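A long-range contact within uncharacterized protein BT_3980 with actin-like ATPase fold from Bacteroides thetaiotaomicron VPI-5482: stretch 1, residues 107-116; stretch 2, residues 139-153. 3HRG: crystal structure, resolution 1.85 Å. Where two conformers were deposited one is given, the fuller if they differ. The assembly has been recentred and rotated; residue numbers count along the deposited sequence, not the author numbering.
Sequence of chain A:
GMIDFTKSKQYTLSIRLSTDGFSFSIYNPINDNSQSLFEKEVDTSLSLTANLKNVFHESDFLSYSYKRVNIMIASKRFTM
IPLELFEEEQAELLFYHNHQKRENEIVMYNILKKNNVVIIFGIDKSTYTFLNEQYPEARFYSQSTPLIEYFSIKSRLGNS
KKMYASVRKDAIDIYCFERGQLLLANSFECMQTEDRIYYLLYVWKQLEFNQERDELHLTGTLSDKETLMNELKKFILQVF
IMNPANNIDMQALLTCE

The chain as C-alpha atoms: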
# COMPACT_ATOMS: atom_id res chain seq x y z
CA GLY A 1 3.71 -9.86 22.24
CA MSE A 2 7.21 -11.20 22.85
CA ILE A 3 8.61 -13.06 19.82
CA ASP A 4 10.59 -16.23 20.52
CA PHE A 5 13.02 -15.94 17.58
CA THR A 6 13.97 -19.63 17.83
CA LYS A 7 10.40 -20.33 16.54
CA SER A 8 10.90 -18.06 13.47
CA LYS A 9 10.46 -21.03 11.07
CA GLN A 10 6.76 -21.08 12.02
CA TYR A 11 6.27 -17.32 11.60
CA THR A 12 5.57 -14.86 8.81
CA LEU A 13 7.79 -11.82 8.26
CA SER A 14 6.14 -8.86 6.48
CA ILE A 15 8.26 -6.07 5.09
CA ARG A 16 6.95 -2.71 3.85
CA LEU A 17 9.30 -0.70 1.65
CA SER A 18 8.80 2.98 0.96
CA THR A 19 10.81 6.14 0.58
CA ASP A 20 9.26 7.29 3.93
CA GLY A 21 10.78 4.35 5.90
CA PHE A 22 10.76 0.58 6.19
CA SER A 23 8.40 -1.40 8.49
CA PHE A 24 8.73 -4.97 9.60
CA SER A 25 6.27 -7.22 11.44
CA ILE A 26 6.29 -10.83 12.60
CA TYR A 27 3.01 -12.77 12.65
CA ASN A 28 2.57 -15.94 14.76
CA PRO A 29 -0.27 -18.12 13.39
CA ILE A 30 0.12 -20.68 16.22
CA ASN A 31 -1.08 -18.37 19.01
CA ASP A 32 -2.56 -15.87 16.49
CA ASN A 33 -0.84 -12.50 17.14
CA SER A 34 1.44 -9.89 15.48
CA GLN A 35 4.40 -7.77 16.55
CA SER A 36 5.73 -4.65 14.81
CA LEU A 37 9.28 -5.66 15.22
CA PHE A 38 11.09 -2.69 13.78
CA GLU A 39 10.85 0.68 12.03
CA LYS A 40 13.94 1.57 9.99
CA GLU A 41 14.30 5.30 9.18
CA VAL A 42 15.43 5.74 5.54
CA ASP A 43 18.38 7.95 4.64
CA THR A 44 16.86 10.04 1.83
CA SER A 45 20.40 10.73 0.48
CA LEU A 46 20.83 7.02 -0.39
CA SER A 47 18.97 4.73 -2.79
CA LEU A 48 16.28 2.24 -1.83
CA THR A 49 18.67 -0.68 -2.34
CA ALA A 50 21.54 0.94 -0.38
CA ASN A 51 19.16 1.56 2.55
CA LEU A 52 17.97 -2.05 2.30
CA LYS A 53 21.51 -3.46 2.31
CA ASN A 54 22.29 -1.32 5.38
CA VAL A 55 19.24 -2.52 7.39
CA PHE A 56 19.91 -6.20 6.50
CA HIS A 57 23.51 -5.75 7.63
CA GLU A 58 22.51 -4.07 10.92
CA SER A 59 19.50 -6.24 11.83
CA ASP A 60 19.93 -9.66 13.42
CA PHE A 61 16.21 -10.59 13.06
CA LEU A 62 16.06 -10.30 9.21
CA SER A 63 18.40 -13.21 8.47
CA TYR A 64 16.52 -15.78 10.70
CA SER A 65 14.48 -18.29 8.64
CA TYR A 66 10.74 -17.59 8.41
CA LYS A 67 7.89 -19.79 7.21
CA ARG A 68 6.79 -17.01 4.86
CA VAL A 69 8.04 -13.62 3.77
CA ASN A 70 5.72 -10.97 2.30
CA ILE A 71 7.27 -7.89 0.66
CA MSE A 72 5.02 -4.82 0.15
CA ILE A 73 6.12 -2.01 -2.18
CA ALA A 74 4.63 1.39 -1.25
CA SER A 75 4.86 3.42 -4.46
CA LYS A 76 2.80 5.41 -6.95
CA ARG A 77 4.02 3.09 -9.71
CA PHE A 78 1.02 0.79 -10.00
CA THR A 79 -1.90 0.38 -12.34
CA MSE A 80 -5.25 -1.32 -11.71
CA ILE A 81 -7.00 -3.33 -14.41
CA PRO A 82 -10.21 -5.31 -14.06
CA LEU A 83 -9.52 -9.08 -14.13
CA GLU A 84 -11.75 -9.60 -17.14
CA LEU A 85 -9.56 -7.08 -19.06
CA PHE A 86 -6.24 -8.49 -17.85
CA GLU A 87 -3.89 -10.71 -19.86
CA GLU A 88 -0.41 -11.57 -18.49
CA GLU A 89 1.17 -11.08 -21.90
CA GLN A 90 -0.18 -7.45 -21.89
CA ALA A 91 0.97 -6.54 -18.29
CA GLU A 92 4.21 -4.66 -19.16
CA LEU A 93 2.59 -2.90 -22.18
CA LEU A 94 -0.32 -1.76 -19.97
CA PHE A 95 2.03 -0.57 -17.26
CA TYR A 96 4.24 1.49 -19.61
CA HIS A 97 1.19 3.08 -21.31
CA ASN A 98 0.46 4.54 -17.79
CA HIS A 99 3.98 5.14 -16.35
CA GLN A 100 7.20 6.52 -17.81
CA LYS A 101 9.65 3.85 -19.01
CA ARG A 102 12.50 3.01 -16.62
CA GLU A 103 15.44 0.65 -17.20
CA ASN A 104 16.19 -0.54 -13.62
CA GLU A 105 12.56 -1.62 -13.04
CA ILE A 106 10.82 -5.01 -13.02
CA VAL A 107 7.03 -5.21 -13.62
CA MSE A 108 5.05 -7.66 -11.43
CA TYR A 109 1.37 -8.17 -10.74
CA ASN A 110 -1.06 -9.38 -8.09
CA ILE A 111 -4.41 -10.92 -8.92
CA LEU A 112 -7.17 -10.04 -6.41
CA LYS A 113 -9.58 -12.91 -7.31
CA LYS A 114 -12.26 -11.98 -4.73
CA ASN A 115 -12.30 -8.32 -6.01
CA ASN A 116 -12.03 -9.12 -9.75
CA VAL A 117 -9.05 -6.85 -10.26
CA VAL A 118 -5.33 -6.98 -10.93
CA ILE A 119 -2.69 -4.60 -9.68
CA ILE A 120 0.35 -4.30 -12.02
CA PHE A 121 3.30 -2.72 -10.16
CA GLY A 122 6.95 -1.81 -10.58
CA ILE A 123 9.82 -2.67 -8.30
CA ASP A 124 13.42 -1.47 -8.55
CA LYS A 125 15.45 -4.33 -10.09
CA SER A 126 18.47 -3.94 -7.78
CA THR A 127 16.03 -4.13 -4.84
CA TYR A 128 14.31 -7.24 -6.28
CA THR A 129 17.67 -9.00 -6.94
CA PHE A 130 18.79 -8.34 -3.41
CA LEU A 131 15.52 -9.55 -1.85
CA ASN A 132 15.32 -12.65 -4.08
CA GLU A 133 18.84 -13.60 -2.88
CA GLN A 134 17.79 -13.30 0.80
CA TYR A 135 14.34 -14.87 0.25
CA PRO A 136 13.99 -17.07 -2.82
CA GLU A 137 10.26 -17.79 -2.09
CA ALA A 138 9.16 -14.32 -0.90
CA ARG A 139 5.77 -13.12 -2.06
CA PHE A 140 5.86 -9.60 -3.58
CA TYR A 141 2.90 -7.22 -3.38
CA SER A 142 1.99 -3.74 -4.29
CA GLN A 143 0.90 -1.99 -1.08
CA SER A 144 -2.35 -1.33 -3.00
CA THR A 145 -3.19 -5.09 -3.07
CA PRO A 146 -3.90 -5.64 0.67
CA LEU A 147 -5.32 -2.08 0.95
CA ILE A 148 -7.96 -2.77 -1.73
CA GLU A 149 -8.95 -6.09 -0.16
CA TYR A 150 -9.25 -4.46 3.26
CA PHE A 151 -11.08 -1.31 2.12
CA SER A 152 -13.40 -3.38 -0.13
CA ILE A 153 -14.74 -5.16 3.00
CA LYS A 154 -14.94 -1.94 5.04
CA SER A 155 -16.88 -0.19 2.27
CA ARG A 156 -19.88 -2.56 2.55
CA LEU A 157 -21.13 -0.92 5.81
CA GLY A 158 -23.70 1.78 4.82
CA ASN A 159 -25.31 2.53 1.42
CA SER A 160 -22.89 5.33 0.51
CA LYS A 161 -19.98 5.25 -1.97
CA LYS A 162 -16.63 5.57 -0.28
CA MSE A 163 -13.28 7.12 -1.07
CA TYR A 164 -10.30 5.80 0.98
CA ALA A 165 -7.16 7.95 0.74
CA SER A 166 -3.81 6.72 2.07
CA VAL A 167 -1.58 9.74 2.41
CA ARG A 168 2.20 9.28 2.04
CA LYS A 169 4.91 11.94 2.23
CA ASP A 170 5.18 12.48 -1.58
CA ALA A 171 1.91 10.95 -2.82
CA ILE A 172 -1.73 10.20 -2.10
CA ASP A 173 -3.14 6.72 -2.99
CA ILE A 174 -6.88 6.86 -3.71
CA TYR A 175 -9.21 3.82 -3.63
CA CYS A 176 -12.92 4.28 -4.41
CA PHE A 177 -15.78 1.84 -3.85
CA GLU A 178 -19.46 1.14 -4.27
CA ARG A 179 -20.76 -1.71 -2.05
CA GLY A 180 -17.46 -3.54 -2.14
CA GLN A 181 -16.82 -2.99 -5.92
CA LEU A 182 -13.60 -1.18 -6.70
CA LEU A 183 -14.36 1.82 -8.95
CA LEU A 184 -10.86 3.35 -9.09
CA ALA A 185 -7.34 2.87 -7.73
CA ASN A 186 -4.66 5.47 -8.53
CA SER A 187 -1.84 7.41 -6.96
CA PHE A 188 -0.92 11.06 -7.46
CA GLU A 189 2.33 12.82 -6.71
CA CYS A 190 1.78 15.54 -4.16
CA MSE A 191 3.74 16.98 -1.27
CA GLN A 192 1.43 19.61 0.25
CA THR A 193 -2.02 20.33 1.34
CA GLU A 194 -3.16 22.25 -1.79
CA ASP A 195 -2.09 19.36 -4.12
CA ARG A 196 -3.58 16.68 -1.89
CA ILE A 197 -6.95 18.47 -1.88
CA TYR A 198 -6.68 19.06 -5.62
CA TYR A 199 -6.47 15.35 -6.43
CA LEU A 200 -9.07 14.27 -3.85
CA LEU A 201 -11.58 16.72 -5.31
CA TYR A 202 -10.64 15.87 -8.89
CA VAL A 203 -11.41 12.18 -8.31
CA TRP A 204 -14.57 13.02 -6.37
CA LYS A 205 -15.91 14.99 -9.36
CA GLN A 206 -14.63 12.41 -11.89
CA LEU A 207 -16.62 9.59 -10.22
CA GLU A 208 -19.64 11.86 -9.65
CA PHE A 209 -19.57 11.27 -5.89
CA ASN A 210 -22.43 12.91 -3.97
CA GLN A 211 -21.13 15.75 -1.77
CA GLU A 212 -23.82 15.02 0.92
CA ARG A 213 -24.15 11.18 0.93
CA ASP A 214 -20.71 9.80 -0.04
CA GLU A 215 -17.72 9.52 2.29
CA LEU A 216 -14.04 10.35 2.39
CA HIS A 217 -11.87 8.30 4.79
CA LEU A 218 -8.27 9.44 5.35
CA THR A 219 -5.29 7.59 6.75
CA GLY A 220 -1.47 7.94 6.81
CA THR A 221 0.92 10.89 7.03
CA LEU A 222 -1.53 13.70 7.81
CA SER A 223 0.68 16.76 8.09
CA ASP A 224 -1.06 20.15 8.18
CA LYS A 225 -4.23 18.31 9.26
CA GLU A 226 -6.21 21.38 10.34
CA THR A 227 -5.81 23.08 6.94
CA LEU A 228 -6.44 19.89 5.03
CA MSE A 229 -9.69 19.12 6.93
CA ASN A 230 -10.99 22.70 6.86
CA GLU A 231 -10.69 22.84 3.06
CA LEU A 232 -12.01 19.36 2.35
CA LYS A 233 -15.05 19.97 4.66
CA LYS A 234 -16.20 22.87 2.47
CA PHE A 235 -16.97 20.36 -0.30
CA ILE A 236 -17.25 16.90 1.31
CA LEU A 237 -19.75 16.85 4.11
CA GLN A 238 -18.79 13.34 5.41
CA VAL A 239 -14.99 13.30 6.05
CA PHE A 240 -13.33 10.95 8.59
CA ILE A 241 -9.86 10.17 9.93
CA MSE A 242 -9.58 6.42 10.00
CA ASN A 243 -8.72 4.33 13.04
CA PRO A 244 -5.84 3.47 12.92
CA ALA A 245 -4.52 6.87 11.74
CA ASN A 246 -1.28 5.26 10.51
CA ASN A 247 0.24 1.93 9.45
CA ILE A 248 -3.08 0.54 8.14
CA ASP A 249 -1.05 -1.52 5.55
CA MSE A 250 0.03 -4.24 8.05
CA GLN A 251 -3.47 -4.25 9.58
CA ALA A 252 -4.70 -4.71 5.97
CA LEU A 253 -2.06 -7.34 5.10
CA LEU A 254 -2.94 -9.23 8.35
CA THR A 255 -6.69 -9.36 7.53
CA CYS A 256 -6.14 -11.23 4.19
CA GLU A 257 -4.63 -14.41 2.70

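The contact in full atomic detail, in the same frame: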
# COMPACT_ATOMS: atom_id res chain seq x y z
N VAL A 107 8.49 -5.30 -13.73
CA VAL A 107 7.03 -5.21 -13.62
C VAL A 107 6.47 -6.55 -13.12
O VAL A 107 6.75 -7.59 -13.71
CB VAL A 107 6.40 -4.80 -14.93
CG1 VAL A 107 4.85 -4.80 -14.78
CG2 VAL A 107 6.93 -3.42 -15.38
N MSE A 108 5.69 -6.50 -12.04
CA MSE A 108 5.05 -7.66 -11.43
C MSE A 108 3.56 -7.39 -11.34
O MSE A 108 3.13 -6.29 -11.67
CB MSE A 108 5.56 -7.83 -10.01
CG MSE A 108 7.04 -7.67 -9.85
SE MSE A 108 7.59 -8.22 -8.11
CE MSE A 108 7.26 -10.14 -8.35
N TYR A 109 2.79 -8.38 -10.93
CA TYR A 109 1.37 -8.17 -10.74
C TYR A 109 0.78 -9.11 -9.68
O TYR A 109 1.28 -10.20 -9.47
CB TYR A 109 0.60 -8.32 -12.05
CG TYR A 109 0.57 -9.69 -12.62
CD1 TYR A 109 -0.42 -10.59 -12.25
CD2 TYR A 109 1.54 -10.12 -13.52
CE1 TYR A 109 -0.44 -11.89 -12.76
CE2 TYR A 109 1.50 -11.39 -14.05
CZ TYR A 109 0.51 -12.27 -13.66
OH TYR A 109 0.47 -13.55 -14.18
N ASN A 110 -0.27 -8.63 -9.03
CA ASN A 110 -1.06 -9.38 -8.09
C ASN A 110 -2.50 -9.49 -8.57
O ASN A 110 -3.13 -8.47 -8.87
CB ASN A 110 -1.16 -8.68 -6.76
CG ASN A 110 0.18 -8.41 -6.10
OD1 ASN A 110 0.33 -7.35 -5.50
ND2 ASN A 110 1.14 -9.34 -6.19
N ILE A 111 -3.04 -10.70 -8.59
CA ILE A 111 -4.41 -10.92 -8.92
C ILE A 111 -5.24 -10.93 -7.61
O ILE A 111 -4.93 -11.69 -6.68
CB ILE A 111 -4.62 -12.25 -9.65
CG1 ILE A 111 -3.86 -12.24 -10.97
CG2 ILE A 111 -6.15 -12.50 -9.92
CD1 ILE A 111 -3.81 -13.60 -11.69
N LEU A 112 -6.26 -10.09 -7.55
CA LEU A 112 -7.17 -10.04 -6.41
C LEU A 112 -8.43 -10.75 -6.90
O LEU A 112 -9.34 -10.12 -7.40
CB LEU A 112 -7.43 -8.61 -5.98
CG LEU A 112 -6.29 -7.78 -5.37
CD1 LEU A 112 -5.08 -7.49 -6.30
CD2 LEU A 112 -6.88 -6.47 -4.82
N LYS A 113 -8.45 -12.09 -6.78
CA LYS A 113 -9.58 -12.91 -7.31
C LYS A 113 -10.95 -12.52 -6.75
O LYS A 113 -11.90 -12.30 -7.51
CB LYS A 113 -9.33 -14.41 -7.07
CG LYS A 113 -10.38 -15.32 -7.69
N LYS A 114 -11.03 -12.39 -5.42
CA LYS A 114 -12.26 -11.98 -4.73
C LYS A 114 -12.79 -10.60 -5.20
O LYS A 114 -14.01 -10.43 -5.29
CB LYS A 114 -11.99 -11.94 -3.21
N ASN A 115 -11.91 -9.67 -5.55
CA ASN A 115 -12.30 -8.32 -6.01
C ASN A 115 -12.36 -8.13 -7.52
O ASN A 115 -12.63 -7.04 -8.00
CB ASN A 115 -11.35 -7.29 -5.41
CG ASN A 115 -11.32 -7.35 -3.90
OD1 ASN A 115 -10.42 -7.95 -3.32
ND2 ASN A 115 -12.34 -6.82 -3.27
N ASN A 116 -12.05 -9.19 -8.28
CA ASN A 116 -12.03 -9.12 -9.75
C ASN A 116 -11.15 -8.01 -10.34
O ASN A 116 -11.51 -7.35 -11.33
CB ASN A 116 -13.46 -9.07 -10.29
CG ASN A 116 -14.17 -10.36 -10.08
OD1 ASN A 116 -13.79 -11.39 -10.65
ND2 ASN A 116 -15.23 -10.34 -9.27
N ARG A 139 6.90 -13.52 -1.25
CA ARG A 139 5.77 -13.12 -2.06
C ARG A 139 5.83 -11.60 -2.14
O ARG A 139 5.93 -10.92 -1.10
CB ARG A 139 4.45 -13.61 -1.47
CG ARG A 139 4.46 -15.12 -1.27
CD ARG A 139 3.08 -15.68 -0.94
NE ARG A 139 2.33 -14.83 -0.02
CZ ARG A 139 1.18 -15.18 0.53
NH1 ARG A 139 0.68 -16.40 0.31
NH2 ARG A 139 0.55 -14.33 1.33
N PHE A 140 5.79 -11.07 -3.36
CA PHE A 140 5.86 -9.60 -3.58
C PHE A 140 4.50 -8.99 -3.88
O PHE A 140 3.78 -9.50 -4.75
CB PHE A 140 6.77 -9.28 -4.74
CG PHE A 140 8.21 -9.59 -4.47
CD1 PHE A 140 8.68 -10.87 -4.61
CD2 PHE A 140 9.08 -8.57 -4.06
CE1 PHE A 140 10.01 -11.17 -4.34
CE2 PHE A 140 10.41 -8.86 -3.78
CZ PHE A 140 10.87 -10.14 -3.95
N TYR A 141 4.17 -7.91 -3.18
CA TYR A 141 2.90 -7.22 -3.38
C TYR A 141 3.06 -5.75 -3.52
O TYR A 141 3.97 -5.17 -2.97
CB TYR A 141 2.00 -7.38 -2.16
CG TYR A 141 1.65 -8.80 -1.82
CD1 TYR A 141 0.53 -9.42 -2.38
CD2 TYR A 141 2.43 -9.52 -0.94
CE1 TYR A 141 0.22 -10.72 -2.09
CE2 TYR A 141 2.14 -10.83 -0.64
CZ TYR A 141 1.03 -11.43 -1.21
OH TYR A 141 0.76 -12.70 -0.88
N SER A 142 2.15 -5.16 -4.27
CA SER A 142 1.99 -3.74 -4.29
C SER A 142 1.30 -3.48 -2.97
O SER A 142 0.48 -4.31 -2.53
CB SER A 142 1.02 -3.31 -5.41
OG SER A 142 0.64 -1.94 -5.31
N GLN A 143 1.59 -2.36 -2.33
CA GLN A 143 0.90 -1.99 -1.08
C GLN A 143 -0.62 -1.86 -1.36
O GLN A 143 -1.45 -2.16 -0.49
CB GLN A 143 1.47 -0.72 -0.48
CG GLN A 143 0.75 -0.25 0.76
CD GLN A 143 1.19 1.08 1.25
OE1 GLN A 143 1.27 2.03 0.47
NE2 GLN A 143 1.38 1.20 2.57
N SER A 144 -0.96 -1.45 -2.59
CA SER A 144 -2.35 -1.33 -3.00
C SER A 144 -3.16 -2.65 -2.94
O SER A 144 -4.38 -2.61 -2.71
CB SER A 144 -2.43 -0.77 -4.40
OG SER A 144 -1.99 0.58 -4.43
N THR A 145 -2.50 -3.79 -3.09
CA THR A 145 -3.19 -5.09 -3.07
C THR A 145 -3.91 -5.39 -1.72
O THR A 145 -5.14 -5.54 -1.72
CB THR A 145 -2.25 -6.18 -3.54
OG1 THR A 145 -1.86 -5.88 -4.89
CG2 THR A 145 -2.90 -7.57 -3.43
N PRO A 146 -3.18 -5.46 -0.59
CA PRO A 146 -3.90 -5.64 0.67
C PRO A 146 -4.82 -4.46 1.02
O PRO A 146 -5.83 -4.68 1.66
CB PRO A 146 -2.77 -5.75 1.72
CG PRO A 146 -1.56 -5.18 1.01
CD PRO A 146 -1.71 -5.55 -0.37
N LEU A 147 -4.48 -3.23 0.62
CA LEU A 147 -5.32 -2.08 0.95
C LEU A 147 -6.70 -2.20 0.27
O LEU A 147 -7.72 -1.98 0.90
CB LEU A 147 -4.65 -0.75 0.62
CG LEU A 147 -3.51 -0.26 1.53
CD1 LEU A 147 -3.00 1.11 1.08
CD2 LEU A 147 -3.94 -0.19 2.98
N ILE A 148 -6.71 -2.60 -0.99
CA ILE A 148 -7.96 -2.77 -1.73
C ILE A 148 -8.80 -3.88 -1.13
O ILE A 148 -10.00 -3.69 -0.92
CB ILE A 148 -7.70 -3.08 -3.21
CG1 ILE A 148 -7.20 -1.82 -3.88
CG2 ILE A 148 -8.97 -3.59 -3.90
CD1 ILE A 148 -6.62 -1.99 -5.26
N GLU A 149 -8.18 -5.01 -0.78
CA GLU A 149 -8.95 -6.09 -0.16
C GLU A 149 -9.58 -5.65 1.17
O GLU A 149 -10.75 -5.93 1.46
CB GLU A 149 -8.09 -7.33 0.07
CG GLU A 149 -7.52 -7.85 -1.22
CD GLU A 149 -6.94 -9.23 -1.13
OE1 GLU A 149 -6.93 -9.83 -0.03
OE2 GLU A 149 -6.52 -9.73 -2.20
N TYR A 150 -8.80 -4.96 1.98
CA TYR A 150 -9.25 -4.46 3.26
C TYR A 150 -10.36 -3.39 3.11
O TYR A 150 -11.42 -3.49 3.73
CB TYR A 150 -8.06 -3.86 4.00
CG TYR A 150 -8.36 -3.31 5.39
CD1 TYR A 150 -8.43 -4.16 6.48
CD2 TYR A 150 -8.55 -1.94 5.59
CE1 TYR A 150 -8.68 -3.66 7.78
CE2 TYR A 150 -8.82 -1.43 6.89
CZ TYR A 150 -8.86 -2.31 7.96
OH TYR A 150 -9.11 -1.86 9.22
N PHE A 151 -10.10 -2.37 2.33
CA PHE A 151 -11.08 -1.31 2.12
C PHE A 151 -12.36 -1.82 1.41
O PHE A 151 -13.45 -1.35 1.69
CB PHE A 151 -10.50 -0.16 1.32
CG PHE A 151 -9.37 0.60 2.02
CD1 PHE A 151 -9.42 0.95 3.35
CD2 PHE A 151 -8.31 1.08 1.26
CE1 PHE A 151 -8.40 1.71 3.93
CE2 PHE A 151 -7.27 1.84 1.83
CZ PHE A 151 -7.32 2.15 3.15
N SER A 152 -12.24 -2.80 0.53
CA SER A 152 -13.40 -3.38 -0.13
C SER A 152 -14.41 -3.89 0.93
O SER A 152 -15.59 -3.62 0.84
CB SER A 152 -13.01 -4.53 -1.06
OG SER A 152 -14.17 -5.23 -1.50
N ILE A 153 -13.90 -4.57 1.94
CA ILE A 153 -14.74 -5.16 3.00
C ILE A 153 -15.31 -4.05 3.87
O ILE A 153 -16.52 -4.05 4.15
CB ILE A 153 -13.94 -6.18 3.84
CG1 ILE A 153 -13.44 -7.34 2.96
CG2 ILE A 153 -14.79 -6.73 4.97
CD1 ILE A 153 -12.49 -8.33 3.66
O HOH W 1 -11.99 -7.75 -0.13
O HOH W 2 -9.07 -10.25 -3.52

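Strand 107-112 crosses strand 139-142 almost at right angles (84°) and then runs beside the helix that follows, at 16° to its direction and 9.5 Å between axes. About 491 Å² of surface, summed over both sides, is buried in the contact. Along the strand the side chains alternate: M108, N110 and L112 point toward stretch 2, whereas Y109 and I111 point away and V107 lies out of reach.

M108, a selenomethionine, makes the first contact. Its chain (chi1 m, chi2 t, chi3 p) places SE 3.6 Å from CB of F140, and SE lies 4.7 Å from the centroid of the F140 ring in an oblique sulfur-aromatic approach. A long, flexible, apolar side chain suits this place, where it packs against the root of the phenylalanine while the end of that ring leads away.

N110 is the polar centre of the contact and is buried. Its amide uses both ends. ND2 donates to the backbone O of F140 at 3.0 Å, and OD1 accepts twice, from the backbone N of S142 at 3.1 Å and from OG1 of T145 at 2.7 Å. The N-H...acceptor angles of the two bonds with backbone atoms, 162° and 161°, are close to straight. Asparagine fits because one short side chain offers a donor and an acceptor together, so it can bind the main chain on both sides of Y141, whose own side chain points away overall; T145 ties the same oxygen to the helix.

At L112 the contact becomes largely apolar. With chi1 m and chi2 p, its branches spread over the helix: CD1 comes 3.6 Å from CG2 of T145 and CD2 3.7 Å from CG2 of I148. T145 thus serves twice, its hydroxyl bonded to N110 and its methyl packed against leucine. CG of L112 also lies 3.7 Å from OE2 of E149.

The strand gives way to a type I turn, K113 to N116, closed by the bond from N116 N to K113 O (3.2 Å). The turn's lysines contribute almost nothing, but N115 points toward the helix. Its OD1 is 3.6 Å from CG of E149, and its ND2 is 3.0 Å from OG of S152. Two waters complete this end: water 1 accepts from N115 ND2 (3.3 Å) and donates to E149 O (2.7 Å), while water 2 donates to N115 OD1 (2.7 Å) and, weakly, to E149 OE2 (2.9 Å). N116 lies out of reach.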